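Local coordinates for uncharacterized protein VP1736 (Vibrio parahaemolyticus, PDB 3LXQ) that is of unknown function but carries a sulfatase-family domain of the alkaline phosphatase clan, built round a mixed beta sheet flanked by helices, at residues A[87-92]-A[296-301]; A[301-306]-A[323-328]; A[143-148]-A[432-437]; A[342-347]-A[377-382]; A[107-112]-A[270-275]. One frame throughout, in Å; residues are numbered along the deposited sequence.

Interaction 1. Residues A[87-92]-A[296-301]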
# COMPACT_ATOMS: atom_id res chain seq x y z
N ASN A 87 0.35 8.35 16.60
CA ASN A 87 0.66 8.95 15.31
C ASN A 87 0.82 7.83 14.27
O ASN A 87 1.18 6.70 14.62
CB ASN A 87 1.95 9.77 15.38
CG ASN A 87 1.91 10.86 16.44
OD1 ASN A 87 0.96 11.64 16.53
ND2 ASN A 87 2.98 10.94 17.22
N LEU A 88 0.58 8.15 13.01
CA LEU A 88 0.76 7.18 11.93
C LEU A 88 1.63 7.68 10.77
O LEU A 88 1.28 8.64 10.09
CB LEU A 88 -0.60 6.69 11.41
CG LEU A 88 -0.58 5.76 10.20
CD1 LEU A 88 0.09 4.42 10.50
CD2 LEU A 88 -2.00 5.56 9.71
N VAL A 89 2.75 7.00 10.56
CA VAL A 89 3.70 7.38 9.52
C VAL A 89 3.77 6.24 8.51
O VAL A 89 4.13 5.11 8.86
CB VAL A 89 5.10 7.72 10.12
CG1 VAL A 89 6.16 7.80 9.05
CG2 VAL A 89 5.04 9.03 10.90
N ILE A 90 3.39 6.56 7.27
CA ILE A 90 3.51 5.62 6.16
C ILE A 90 4.71 6.02 5.29
O ILE A 90 4.75 7.11 4.73
CB ILE A 90 2.22 5.59 5.30
CG1 ILE A 90 1.03 5.07 6.13
CG2 ILE A 90 2.42 4.72 4.04
CD1 ILE A 90 -0.35 5.21 5.43
N LEU A 91 5.69 5.12 5.17
CA LEU A 91 6.90 5.39 4.41
C LEU A 91 6.80 4.55 3.15
O LEU A 91 7.27 3.41 3.12
CB LEU A 91 8.16 5.04 5.21
CG LEU A 91 8.29 5.70 6.59
CD1 LEU A 91 9.48 5.11 7.38
CD2 LEU A 91 8.41 7.21 6.47
N LEU A 92 6.18 5.13 2.13
CA LEU A 92 5.90 4.43 0.87
C LEU A 92 7.15 4.37 -0.01
O LEU A 92 7.81 5.38 -0.27
CB LEU A 92 4.70 5.06 0.15
CG LEU A 92 4.14 4.39 -1.12
CD1 LEU A 92 3.64 2.99 -0.87
CD2 LEU A 92 3.03 5.22 -1.77
N ASP A 296 8.05 7.08 20.83
CA ASP A 296 7.14 6.46 21.79
C ASP A 296 5.71 6.40 21.26
O ASP A 296 4.97 5.45 21.53
CB ASP A 296 7.13 7.24 23.10
CG ASP A 296 8.29 6.89 24.01
OD1 ASP A 296 9.15 6.07 23.61
OD2 ASP A 296 8.34 7.43 25.14
N ASP A 297 5.35 7.41 20.48
CA ASP A 297 3.96 7.72 20.21
C ASP A 297 3.50 7.37 18.78
O ASP A 297 2.41 7.77 18.37
CB ASP A 297 3.74 9.21 20.49
CG ASP A 297 2.28 9.58 20.70
OD1 ASP A 297 2.01 10.80 20.78
OD2 ASP A 297 1.42 8.68 20.79
N THR A 298 4.31 6.60 18.05
CA THR A 298 4.10 6.45 16.61
C THR A 298 4.23 5.03 16.07
O THR A 298 5.08 4.25 16.51
CB THR A 298 5.07 7.36 15.82
OG1 THR A 298 5.02 8.69 16.35
CG2 THR A 298 4.72 7.38 14.32
N ILE A 299 3.36 4.72 15.09
CA ILE A 299 3.45 3.50 14.31
C ILE A 299 3.96 3.85 12.91
O ILE A 299 3.45 4.78 12.27
CB ILE A 299 2.07 2.78 14.18
CG1 ILE A 299 1.53 2.34 15.55
CG2 ILE A 299 2.13 1.61 13.18
CD1 ILE A 299 2.35 1.26 16.25
N PHE A 300 4.96 3.10 12.46
CA PHE A 300 5.58 3.29 11.16
C PHE A 300 5.30 2.07 10.30
O PHE A 300 5.30 0.94 10.79
CB PHE A 300 7.09 3.48 11.30
CG PHE A 300 7.49 4.66 12.15
CD1 PHE A 300 7.58 4.55 13.53
CD2 PHE A 300 7.80 5.88 11.56
CE1 PHE A 300 7.95 5.63 14.32
CE2 PHE A 300 8.17 6.99 12.35
CZ PHE A 300 8.25 6.86 13.72
N ILE A 301 5.05 2.30 9.01
CA ILE A 301 4.97 1.20 8.07
C ILE A 301 5.94 1.44 6.90
O ILE A 301 5.94 2.49 6.32
CB ILE A 301 3.49 0.85 7.64
CG1 ILE A 301 3.45 -0.38 6.74
CG2 ILE A 301 2.77 2.03 6.96
CD1 ILE A 301 2.05 -0.92 6.53
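The ring of Phe300 carries the methyl CG2 of Thr298 over one face, 3.6 Å above the ring plane and set toward its rim, while Val89 meets the CD2 side obliquely. Val89 CG1 lies 3.6 Å from Phe300 CD2, the two side chains running side by side from paired positions; Trp295 also meets the ring. The other flat group is the amide of Asn87. With CG anti to its own carbonyl carbon (chi1 -57°), it swings across the strand edge so that ND2 donates to Thr298 OG1 at 3.2 Å, the hydroxyl lying almost exactly in the amide plane. Its OD1 accepts from Phe241 N of the strand on the other flank, and Thr298 OG1 also bonds to Tyr294 O, so a buried amide and a buried hydroxyl are both satisfied. Asn suits this place because it donates to one neighbouring strand and accepts from the other.

Behind these groups five backbone bonds form a parallel ladder. Asn87 N takes Asp297 O at 2.8 Å, and Ile299 N returns to Asn87 O with an almost straight N-H. Val89 N to Ile299 O, Ile301 N to Val89 O and Leu91 N to Ile301 O carry the ladder on. On the opposite face beta-branched Ile301 packs CG2 against Ile90 CG1 at 3.6 Å, under Leu350 of helix 346-353; Leu91 and Phe300 face helix 271-289. Two parallel strands buried between helices on both faces are characteristic of the alpha/beta core of the alkaline phosphatase clan.

Interaction 2. Residues A[301-306]-A[323-328]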
# COMPACT_ATOMS: atom_id res chain seq x y z
N ILE A 301 5.05 2.30 9.01
CA ILE A 301 4.97 1.20 8.07
C ILE A 301 5.94 1.44 6.90
O ILE A 301 5.94 2.49 6.32
CB ILE A 301 3.49 0.85 7.64
CG1 ILE A 301 3.45 -0.38 6.74
CG2 ILE A 301 2.77 2.03 6.96
CD1 ILE A 301 2.05 -0.92 6.53
N VAL A 302 6.79 0.47 6.62
CA VAL A 302 7.63 0.53 5.42
C VAL A 302 6.96 -0.40 4.43
O VAL A 302 6.89 -1.60 4.65
CB VAL A 302 9.07 0.01 5.66
CG1 VAL A 302 9.88 0.07 4.36
CG2 VAL A 302 9.77 0.79 6.79
N ILE A 303 6.47 0.16 3.33
CA ILE A 303 5.78 -0.64 2.32
C ILE A 303 6.01 -0.05 0.92
O ILE A 303 6.05 1.17 0.75
CB ILE A 303 4.26 -0.80 2.66
CG1 ILE A 303 3.63 -1.93 1.84
CG2 ILE A 303 3.50 0.53 2.53
CD1 ILE A 303 2.22 -2.33 2.27
N ALA A 304 6.18 -0.92 -0.08
CA ALA A 304 6.32 -0.45 -1.46
C ALA A 304 4.96 -0.05 -2.05
O ALA A 304 3.89 -0.40 -1.52
CB ALA A 304 6.99 -1.51 -2.33
N ASP A 305 5.01 0.74 -3.12
CA ASP A 305 3.80 1.06 -3.88
C ASP A 305 3.53 -0.02 -4.94
O ASP A 305 2.38 -0.20 -5.35
CB ASP A 305 3.89 2.46 -4.50
CG ASP A 305 5.08 2.64 -5.43
OD1 ASP A 305 5.99 1.78 -5.46
OD2 ASP A 305 5.10 3.66 -6.14
N HIS A 306 4.58 -0.72 -5.34
CA HIS A 306 4.54 -1.82 -6.33
C HIS A 306 5.97 -2.32 -6.57
O HIS A 306 6.93 -1.69 -6.13
CB HIS A 306 3.94 -1.35 -7.66
CG HIS A 306 4.58 -0.11 -8.20
ND1 HIS A 306 5.71 -0.13 -8.99
CD2 HIS A 306 4.27 1.19 -8.04
CE1 HIS A 306 6.05 1.10 -9.31
NE2 HIS A 306 5.19 1.93 -8.74
N ILE A 323 5.88 -7.71 -2.45
CA ILE A 323 6.47 -6.49 -1.93
C ILE A 323 6.77 -6.67 -0.45
O ILE A 323 6.15 -7.49 0.22
CB ILE A 323 5.53 -5.25 -2.14
CG1 ILE A 323 4.10 -5.51 -1.65
CG2 ILE A 323 5.47 -4.88 -3.61
CD1 ILE A 323 3.30 -4.22 -1.36
N PRO A 324 7.76 -5.92 0.06
CA PRO A 324 7.99 -5.90 1.50
C PRO A 324 6.93 -5.08 2.22
O PRO A 324 6.35 -4.17 1.63
CB PRO A 324 9.34 -5.21 1.63
CG PRO A 324 9.41 -4.30 0.44
CD PRO A 324 8.72 -5.06 -0.66
N ALA A 325 6.66 -5.42 3.47
CA ALA A 325 5.83 -4.59 4.32
C ALA A 325 6.31 -4.82 5.72
O ALA A 325 6.53 -5.96 6.12
CB ALA A 325 4.35 -4.96 4.19
N LEU A 326 6.50 -3.73 6.45
CA LEU A 326 7.01 -3.79 7.82
C LEU A 326 6.26 -2.80 8.67
O LEU A 326 6.19 -1.62 8.33
CB LEU A 326 8.51 -3.45 7.82
CG LEU A 326 9.45 -3.57 9.04
CD1 LEU A 326 9.87 -2.20 9.52
CD2 LEU A 326 8.93 -4.42 10.20
N ILE A 327 5.70 -3.27 9.78
CA ILE A 327 5.13 -2.36 10.74
C ILE A 327 6.05 -2.38 11.95
O ILE A 327 6.39 -3.44 12.48
CB ILE A 327 3.67 -2.73 11.11
CG1 ILE A 327 2.76 -2.65 9.88
CG2 ILE A 327 3.17 -1.82 12.24
CD1 ILE A 327 1.32 -3.11 10.13
N ILE A 328 6.48 -1.19 12.35
CA ILE A 328 7.49 -1.06 13.38
C ILE A 328 7.12 0.12 14.27
O ILE A 328 6.49 1.09 13.83
CB ILE A 328 8.91 -0.92 12.76
CG1 ILE A 328 10.00 -0.98 13.84
CG2 ILE A 328 9.02 0.32 11.86
CD1 ILE A 328 11.41 -1.26 13.29
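Leu326 O takes one hydrogen bond, from Val302 N at 2.8 Å in the carbonyl plane. The same Leu326 O also has a CA-H...O contact from Ile301 CA at 3.1 Å. Val302 O has the same pairing, a hydrogen bond from Leu326 N and a CA-H...O contact from Ala325 CA, so Val302 and Leu326 form a hydrogen-bonded antiparallel pair. Strand 298-304 is parallel to strand 87-93 on one flank and antiparallel to strand 322-328 on the other, which makes the sheet of this alpha/beta fold mixed. On the side of Val302, CG2 meets Leu326 CD1 at 4.1 Å, the two chains lying side by side beneath helix 111-118. On the other side, Ile301 and Ile327 form a non-hydrogen-bonded pair, and CD1 of the first touches CG1 of the second at 3.8 Å. Ile303, its CG1 anti to the backbone N (chi1 -164°), lays CD1 over Ala325 CB; the small alanine leaves width for the long isoleucine. Past the Ile303-Ala325 pair the strands part, and Ala304 N and Pro324 O are left buried without partners. Beyond lie Asp305 and His306, whose OD2 and NE2 both bond to Ser133 OG. Ile323 packs where the strands diverge, its CG2 3.9 Å from Ala304 CB.

Interaction 3. Residues A[143-148]-A[432-437]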
# COMPACT_ATOMS: atom_id res chain seq x y z
N GLY A 143 -7.65 2.07 0.61
CA GLY A 143 -7.96 0.65 0.79
C GLY A 143 -8.82 0.11 -0.32
O GLY A 143 -9.27 -1.04 -0.26
N PHE A 144 -9.02 0.93 -1.36
CA PHE A 144 -9.91 0.63 -2.47
C PHE A 144 -9.23 -0.40 -3.34
O PHE A 144 -8.05 -0.24 -3.65
CB PHE A 144 -10.19 1.91 -3.27
CG PHE A 144 -11.37 1.82 -4.23
CD1 PHE A 144 -12.64 1.48 -3.78
CD2 PHE A 144 -11.20 2.14 -5.57
CE1 PHE A 144 -13.72 1.42 -4.66
CE2 PHE A 144 -12.27 2.10 -6.46
CZ PHE A 144 -13.54 1.74 -6.01
N PRO A 145 -9.96 -1.46 -3.72
CA PRO A 145 -9.40 -2.50 -4.58
C PRO A 145 -9.23 -2.00 -6.01
O PRO A 145 -9.64 -0.88 -6.31
CB PRO A 145 -10.47 -3.62 -4.53
CG PRO A 145 -11.41 -3.25 -3.46
CD PRO A 145 -11.34 -1.77 -3.32
N PRO A 146 -8.60 -2.81 -6.86
CA PRO A 146 -8.22 -2.41 -8.22
C PRO A 146 -9.31 -2.61 -9.27
O PRO A 146 -10.27 -3.35 -9.05
CB PRO A 146 -7.01 -3.32 -8.51
CG PRO A 146 -7.27 -4.56 -7.69
CD PRO A 146 -8.09 -4.13 -6.48
N SER A 147 -9.15 -1.94 -10.41
CA SER A 147 -10.02 -2.14 -11.56
C SER A 147 -9.12 -2.18 -12.78
O SER A 147 -7.91 -1.98 -12.65
CB SER A 147 -11.07 -1.01 -11.67
OG SER A 147 -10.50 0.23 -12.08
N PRO A 148 -9.69 -2.47 -13.97
CA PRO A 148 -8.94 -2.35 -15.23
C PRO A 148 -8.67 -0.89 -15.58
O PRO A 148 -7.92 -0.62 -16.51
CB PRO A 148 -9.89 -2.94 -16.27
CG PRO A 148 -10.80 -3.78 -15.51
CD PRO A 148 -10.99 -3.12 -14.19
N ALA A 432 -13.06 -8.90 -8.64
CA ALA A 432 -12.60 -8.22 -9.86
C ALA A 432 -13.51 -7.06 -10.26
O ALA A 432 -13.04 -6.06 -10.79
CB ALA A 432 -12.51 -9.22 -11.02
N LEU A 433 -14.81 -7.22 -10.02
CA LEU A 433 -15.82 -6.26 -10.46
C LEU A 433 -16.08 -5.12 -9.48
O LEU A 433 -16.65 -4.09 -9.87
CB LEU A 433 -17.14 -6.98 -10.70
CG LEU A 433 -17.22 -7.98 -11.84
CD1 LEU A 433 -18.54 -8.74 -11.77
CD2 LEU A 433 -17.08 -7.27 -13.19
N PHE A 434 -15.71 -5.32 -8.22
CA PHE A 434 -16.22 -4.45 -7.16
C PHE A 434 -15.83 -2.98 -7.33
O PHE A 434 -16.71 -2.11 -7.34
CB PHE A 434 -15.84 -4.97 -5.76
CG PHE A 434 -16.18 -4.01 -4.66
CD1 PHE A 434 -17.51 -3.76 -4.32
CD2 PHE A 434 -15.18 -3.33 -3.98
CE1 PHE A 434 -17.83 -2.87 -3.31
CE2 PHE A 434 -15.50 -2.42 -2.97
CZ PHE A 434 -16.83 -2.19 -2.64
N ALA A 435 -14.54 -2.70 -7.45
CA ALA A 435 -14.05 -1.33 -7.54
C ALA A 435 -14.67 -0.59 -8.72
O ALA A 435 -15.08 0.57 -8.58
CB ALA A 435 -12.54 -1.29 -7.62
N SER A 436 -14.74 -1.27 -9.86
CA SER A 436 -15.36 -0.71 -11.06
C SER A 436 -16.83 -0.31 -10.82
O SER A 436 -17.25 0.77 -11.22
CB SER A 436 -15.24 -1.71 -12.21
OG SER A 436 -15.83 -1.22 -13.39
N LYS A 437 -17.58 -1.16 -10.12
CA LYS A 437 -18.97 -0.85 -9.81
C LYS A 437 -19.11 0.18 -8.69
O LYS A 437 -20.02 1.02 -8.73
CB LYS A 437 -19.75 -2.13 -9.50
CG LYS A 437 -20.17 -2.93 -10.74
CD LYS A 437 -21.58 -2.53 -11.17
CE LYS A 437 -22.03 -3.25 -12.44
NZ LYS A 437 -21.61 -2.53 -13.69
O HOH W 1 -12.44 -4.47 -7.45
O HOH W 2 -12.92 -3.42 -10.40
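Phe144 leaves the loop with CG anti to the backbone N (chi1 -165°), which carries the ring from its CB across to helix 422-441. CE1 comes 4.0 Å from Ala435 CA, CE2 lies 3.6 Å from Ala435 CB, and the tip, CZ, reaches Ala435 O at 3.2 Å. The methyl of Ala435 thus sits over one ring face, a place that a residue with no more than a CB can fill. That same CB also faces Pro145 O, at 3.2 Å, and Pro146 O, so the proline-rich loop curls round it. Pro145 adds a hydrophobic touch, its CG meeting the edge of the Phe434 ring in plane at 3.8 Å.

Polar atoms meet through water. Pro146 O receives one water that accepts from Ala435 N, and a second that accepts from Ser436 N and also lies within bonding distance of Ala432 O, 2.7 Å away. The loop carbonyl, where Pro145, Pro146 and Pro148 have no N-H to offer, is thereby coupled to the helix backbone.

The contact fastens the loop after helix 133-141 to the C-terminal helix 422-441. Helices 41-45 and 50-61 flank that helix near Pro148 and Phe434, while Phe386 of strand 385-390 lies against Pro146 and Ala432.

Interaction 4. Residues A[342-347]-A[377-382]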
# COMPACT_ATOMS: atom_id res chain seq x y z
N ASN A 342 -2.86 -8.07 1.04
CA ASN A 342 -2.70 -6.99 0.07
C ASN A 342 -2.35 -5.73 0.81
O ASN A 342 -2.64 -5.61 2.00
CB ASN A 342 -4.01 -6.73 -0.67
CG ASN A 342 -4.14 -7.50 -1.97
OD1 ASN A 342 -5.22 -8.01 -2.28
ND2 ASN A 342 -3.07 -7.52 -2.78
N ASN A 343 -1.75 -4.77 0.12
CA ASN A 343 -1.57 -3.44 0.70
C ASN A 343 -2.87 -2.72 1.07
O ASN A 343 -2.86 -1.86 1.95
CB ASN A 343 -0.65 -2.56 -0.18
CG ASN A 343 -1.05 -2.52 -1.64
OD1 ASN A 343 -2.02 -3.15 -2.08
ND2 ASN A 343 -0.29 -1.74 -2.42
N ILE A 344 -3.99 -3.07 0.44
CA ILE A 344 -5.31 -2.55 0.87
C ILE A 344 -5.75 -3.06 2.27
O ILE A 344 -6.69 -2.51 2.86
CB ILE A 344 -6.44 -2.81 -0.16
CG1 ILE A 344 -6.69 -4.31 -0.34
CG2 ILE A 344 -6.14 -2.15 -1.51
CD1 ILE A 344 -8.03 -4.63 -0.91
N ASP A 345 -5.07 -4.08 2.80
CA ASP A 345 -5.30 -4.53 4.19
C ASP A 345 -4.55 -3.66 5.19
O ASP A 345 -4.80 -3.72 6.40
CB ASP A 345 -4.89 -6.00 4.38
CG ASP A 345 -5.60 -6.94 3.41
OD1 ASP A 345 -6.78 -6.71 3.12
OD2 ASP A 345 -4.97 -7.92 2.95
N MSE A 346 -3.61 -2.86 4.69
CA MSE A 346 -2.81 -2.07 5.59
C MSE A 346 -3.60 -0.94 6.28
O MSE A 346 -3.50 -0.80 7.49
CB MSE A 346 -1.52 -1.59 4.92
CG MSE A 346 -0.58 -2.74 4.57
SE MSE A 346 0.12 -3.68 6.15
CE MSE A 346 -1.23 -5.12 6.32
N PRO A 347 -4.42 -0.18 5.52
CA PRO A 347 -5.10 0.89 6.27
C PRO A 347 -6.01 0.40 7.41
O PRO A 347 -5.94 0.99 8.47
CB PRO A 347 -5.91 1.65 5.22
CG PRO A 347 -5.47 1.14 3.90
CD PRO A 347 -4.55 -0.03 4.06
N ARG A 377 -5.58 -14.16 1.18
CA ARG A 377 -5.77 -13.83 -0.25
C ARG A 377 -5.02 -12.58 -0.66
O ARG A 377 -4.69 -11.72 0.17
CB ARG A 377 -7.26 -13.69 -0.61
CG ARG A 377 -7.98 -12.47 0.01
CD ARG A 377 -7.88 -11.21 -0.89
NE ARG A 377 -8.42 -10.03 -0.21
CZ ARG A 377 -7.75 -9.24 0.62
NH1 ARG A 377 -6.46 -9.46 0.87
NH2 ARG A 377 -8.36 -8.19 1.19
N ALA A 378 -4.77 -12.49 -1.97
CA ALA A 378 -4.23 -11.30 -2.60
C ALA A 378 -4.91 -11.07 -3.94
O ALA A 378 -4.98 -11.99 -4.80
CB ALA A 378 -2.70 -11.43 -2.80
N MSE A 379 -5.44 -9.87 -4.11
CA MSE A 379 -5.93 -9.43 -5.40
C MSE A 379 -4.81 -8.69 -6.12
O MSE A 379 -4.15 -7.85 -5.52
CB MSE A 379 -7.12 -8.48 -5.25
CG MSE A 379 -8.14 -8.94 -4.23
SE MSE A 379 -9.64 -7.70 -4.40
CE MSE A 379 -10.25 -7.71 -2.51
N MSE A 380 -4.62 -8.98 -7.39
CA MSE A 380 -3.66 -8.20 -8.16
C MSE A 380 -4.08 -7.94 -9.61
O MSE A 380 -4.63 -8.81 -10.29
CB MSE A 380 -2.22 -8.71 -7.99
CG MSE A 380 -1.99 -10.14 -8.31
SE MSE A 380 -0.69 -11.04 -7.13
CE MSE A 380 -1.89 -12.53 -6.76
N GLN A 381 -3.88 -6.69 -10.03
CA GLN A 381 -4.27 -6.23 -11.35
C GLN A 381 -3.03 -5.94 -12.15
O GLN A 381 -2.25 -5.06 -11.78
CB GLN A 381 -5.11 -4.96 -11.26
CG GLN A 381 -5.76 -4.54 -12.56
CD GLN A 381 -7.11 -5.22 -12.79
OE1 GLN A 381 -7.91 -5.35 -11.87
NE2 GLN A 381 -7.37 -5.64 -14.04
N TYR A 382 -2.86 -6.68 -13.25
CA TYR A 382 -1.79 -6.44 -14.19
C TYR A 382 -2.40 -5.92 -15.49
O TYR A 382 -2.83 -6.71 -16.34
CB TYR A 382 -0.97 -7.72 -14.42
CG TYR A 382 0.19 -7.53 -15.38
CD1 TYR A 382 1.33 -6.83 -14.99
CD2 TYR A 382 0.14 -8.05 -16.68
CE1 TYR A 382 2.39 -6.64 -15.85
CE2 TYR A 382 1.20 -7.86 -17.56
CZ TYR A 382 2.33 -7.15 -17.13
OH TYR A 382 3.39 -6.95 -17.96
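Asn342 opens the contact with its amide laid along the backbone of strand 377-382: OD1 accepts from Met379 N at 2.6 Å on an in-plane lone pair, and ND2 donates to Met379 O at 3.0 Å. Asparagine suits this place because its amide copies a peptide edge, donor beside acceptor, so one side chain satisfies both backbone polar atoms of Met379. ND2 is also bonded to Tyr127 O. The OD1 atom further lies over one face of the Arg377 guanidinium. Two residues on, Ile344 sets CD1 4.1 Å from the CE of Met379 (a selenomethionine), crossing it at about a right angle.

Asp345 then meets Arg377 tip to tip. NH2 donates to OD1 at 2.9 Å and NH1 to OD2 at 3.0 Å, both on syn lone pairs, with the carboxylate and guanidinium planes only 3° apart: an end-on bidentate salt bridge. Asp345 OD2 also takes Asn342 N, from above the carboxylate plane, and OD1 takes Arg365 N, so the buried charge is shared among several donors and probably stays ionised.

The short 3-10 turn 343-345 leads into helix 346-353, while strand 377-382 is an edge strand of the five-stranded antiparallel sheet, paired with strand 385-390; the contact joins that sheet to the main one near Tyr127.

Interaction 5. Residues A[107-112]-A[270-275]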
# COMPACT_ATOMS: atom_id res chain seq x y z
N LEU A 107 17.88 -9.93 -4.16
CA LEU A 107 19.26 -9.42 -4.22
C LEU A 107 19.65 -8.69 -2.94
O LEU A 107 18.80 -8.04 -2.32
CB LEU A 107 19.42 -8.52 -5.45
CG LEU A 107 19.18 -9.26 -6.77
CD1 LEU A 107 18.89 -8.29 -7.92
CD2 LEU A 107 20.35 -10.19 -7.12
N PRO A 108 20.93 -8.82 -2.51
CA PRO A 108 21.34 -8.22 -1.23
C PRO A 108 21.42 -6.69 -1.33
O PRO A 108 22.50 -6.11 -1.28
CB PRO A 108 22.72 -8.84 -0.96
CG PRO A 108 23.24 -9.22 -2.31
CD PRO A 108 22.04 -9.52 -3.18
N LEU A 109 20.26 -6.07 -1.46
CA LEU A 109 20.16 -4.64 -1.75
C LEU A 109 19.60 -3.81 -0.60
O LEU A 109 19.60 -2.58 -0.67
CB LEU A 109 19.30 -4.42 -2.99
CG LEU A 109 19.88 -3.95 -4.33
CD1 LEU A 109 21.29 -4.48 -4.64
CD2 LEU A 109 18.90 -4.29 -5.46
N THR A 110 19.12 -4.47 0.45
CA THR A 110 18.43 -3.77 1.53
C THR A 110 18.92 -4.12 2.95
O THR A 110 18.09 -4.46 3.80
CB THR A 110 16.90 -4.01 1.49
OG1 THR A 110 16.64 -5.41 1.45
CG2 THR A 110 16.25 -3.31 0.28
N PRO A 111 20.24 -3.99 3.23
CA PRO A 111 20.72 -4.40 4.56
C PRO A 111 20.13 -3.62 5.74
O PRO A 111 19.92 -4.22 6.80
CB PRO A 111 22.24 -4.19 4.48
CG PRO A 111 22.45 -3.24 3.36
CD PRO A 111 21.34 -3.48 2.38
N ASN A 112 19.87 -2.33 5.59
CA ASN A 112 19.20 -1.56 6.65
C ASN A 112 17.79 -2.06 6.91
O ASN A 112 17.40 -2.24 8.06
CB ASN A 112 19.18 -0.06 6.35
CG ASN A 112 20.57 0.58 6.44
OD1 ASN A 112 21.26 0.47 7.46
ND2 ASN A 112 20.97 1.24 5.37
N THR A 270 22.26 3.00 -11.60
CA THR A 270 21.45 1.81 -11.92
C THR A 270 20.27 1.70 -10.96
O THR A 270 20.25 2.36 -9.91
CB THR A 270 22.24 0.48 -11.82
OG1 THR A 270 22.45 0.16 -10.44
CG2 THR A 270 23.58 0.54 -12.57
N ARG A 271 19.31 0.84 -11.31
CA ARG A 271 18.18 0.57 -10.43
C ARG A 271 18.65 -0.07 -9.13
O ARG A 271 18.29 0.40 -8.05
CB ARG A 271 17.12 -0.30 -11.12
CG ARG A 271 15.86 -0.44 -10.27
CD ARG A 271 14.68 -1.00 -11.02
NE ARG A 271 13.94 -0.03 -11.83
CZ ARG A 271 13.10 0.89 -11.35
NH1 ARG A 271 12.90 1.03 -10.05
NH2 ARG A 271 12.47 1.70 -12.18
N ASN A 272 19.45 -1.13 -9.23
CA ASN A 272 19.94 -1.83 -8.04
C ASN A 272 20.56 -0.87 -7.04
O ASN A 272 20.22 -0.89 -5.86
CB ASN A 272 20.94 -2.93 -8.40
CG ASN A 272 20.31 -4.09 -9.18
OD1 ASN A 272 21.01 -4.82 -9.88
ND2 ASN A 272 19.00 -4.26 -9.06
N ASN A 273 21.46 -0.01 -7.54
CA ASN A 273 22.16 0.96 -6.69
C ASN A 273 21.24 2.02 -6.09
O ASN A 273 21.39 2.39 -4.92
CB ASN A 273 23.31 1.62 -7.46
CG ASN A 273 24.45 0.67 -7.76
OD1 ASN A 273 24.74 -0.25 -6.99
ND2 ASN A 273 25.12 0.89 -8.88
N ALA A 274 20.28 2.50 -6.89
CA ALA A 274 19.26 3.43 -6.39
C ALA A 274 18.43 2.83 -5.26
O ALA A 274 18.13 3.51 -4.27
CB ALA A 274 18.38 3.91 -7.53
N VAL A 275 18.06 1.55 -5.41
CA VAL A 275 17.41 0.81 -4.32
C VAL A 275 18.33 0.78 -3.09
O VAL A 275 17.91 1.14 -1.99
CB VAL A 275 16.98 -0.62 -4.75
CG1 VAL A 275 16.58 -1.47 -3.53
CG2 VAL A 275 15.84 -0.57 -5.77
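Leu109 carries most of the contact, laying its branched end across the first turn of helix 271-289. CG comes 3.4 Å from Asn272 O, CD2 touches Asn272 ND2 at 3.6 Å, and CB rests on Val275 CG1 at 4.0 Å. The leucine crosses Asn272 at about a right angle: CD2 lies against Asn272 CB and ND2, while CD1 lies nearer Asn272 O and CB. Its chi1 of -110° is an unusual one, which brings the side chain over the helix backbone. Val275 CG1, anti to the backbone N (chi1 168°), also approaches Thr110 CG2. Leu107 adds a lighter touch, CD1 lying 4.2 Å from Asn272 ND2.

What sets these groups in place lies one step out. Leu107 to Leu109 form an inverse gamma turn centred on Pro108, closed by a weak Leu109 N to Leu107 O bond; the proline ring restricts phi there. Thr110 sits just before helix 111-118, and its OG1 bonds to Asp114 OD1 and Gly102 N. On the other side, Thr270 is a true N-cap: OG1 accepts from Asn273 N at 3.1 Å.

Leucine carbons make van der Waals contact with the Asn272 backbone and amide and with Val275. Between the two segments this suggests that fit matters more than direction, while the bond from Asn112 N to Asp279 OD2 adds a directional tie between the helices just beyond.

In the fold
Interactions 1 and 2 are core and share strand 298-304 in the mixed sheet, the first pairing it in parallel and the second antiparallel, with Ile301 common to both. Interaction 4 touches them through Met346, packed against Ile301 and Ile303, and leads to interaction 3, whose loop lies on Ile344 and Gln381. Interaction 5 is the most outlying, its centre about 20 Å from the centre of the chain, and it lies across that centre from interaction 3. The chemistry changes accordingly: backbone ladders in the sheet, a buried salt bridge and amide at the meeting of the two sheets, ring and proline packing with water bridges in interaction 3, and leucine packing on a helix turn near the surface in interaction 5.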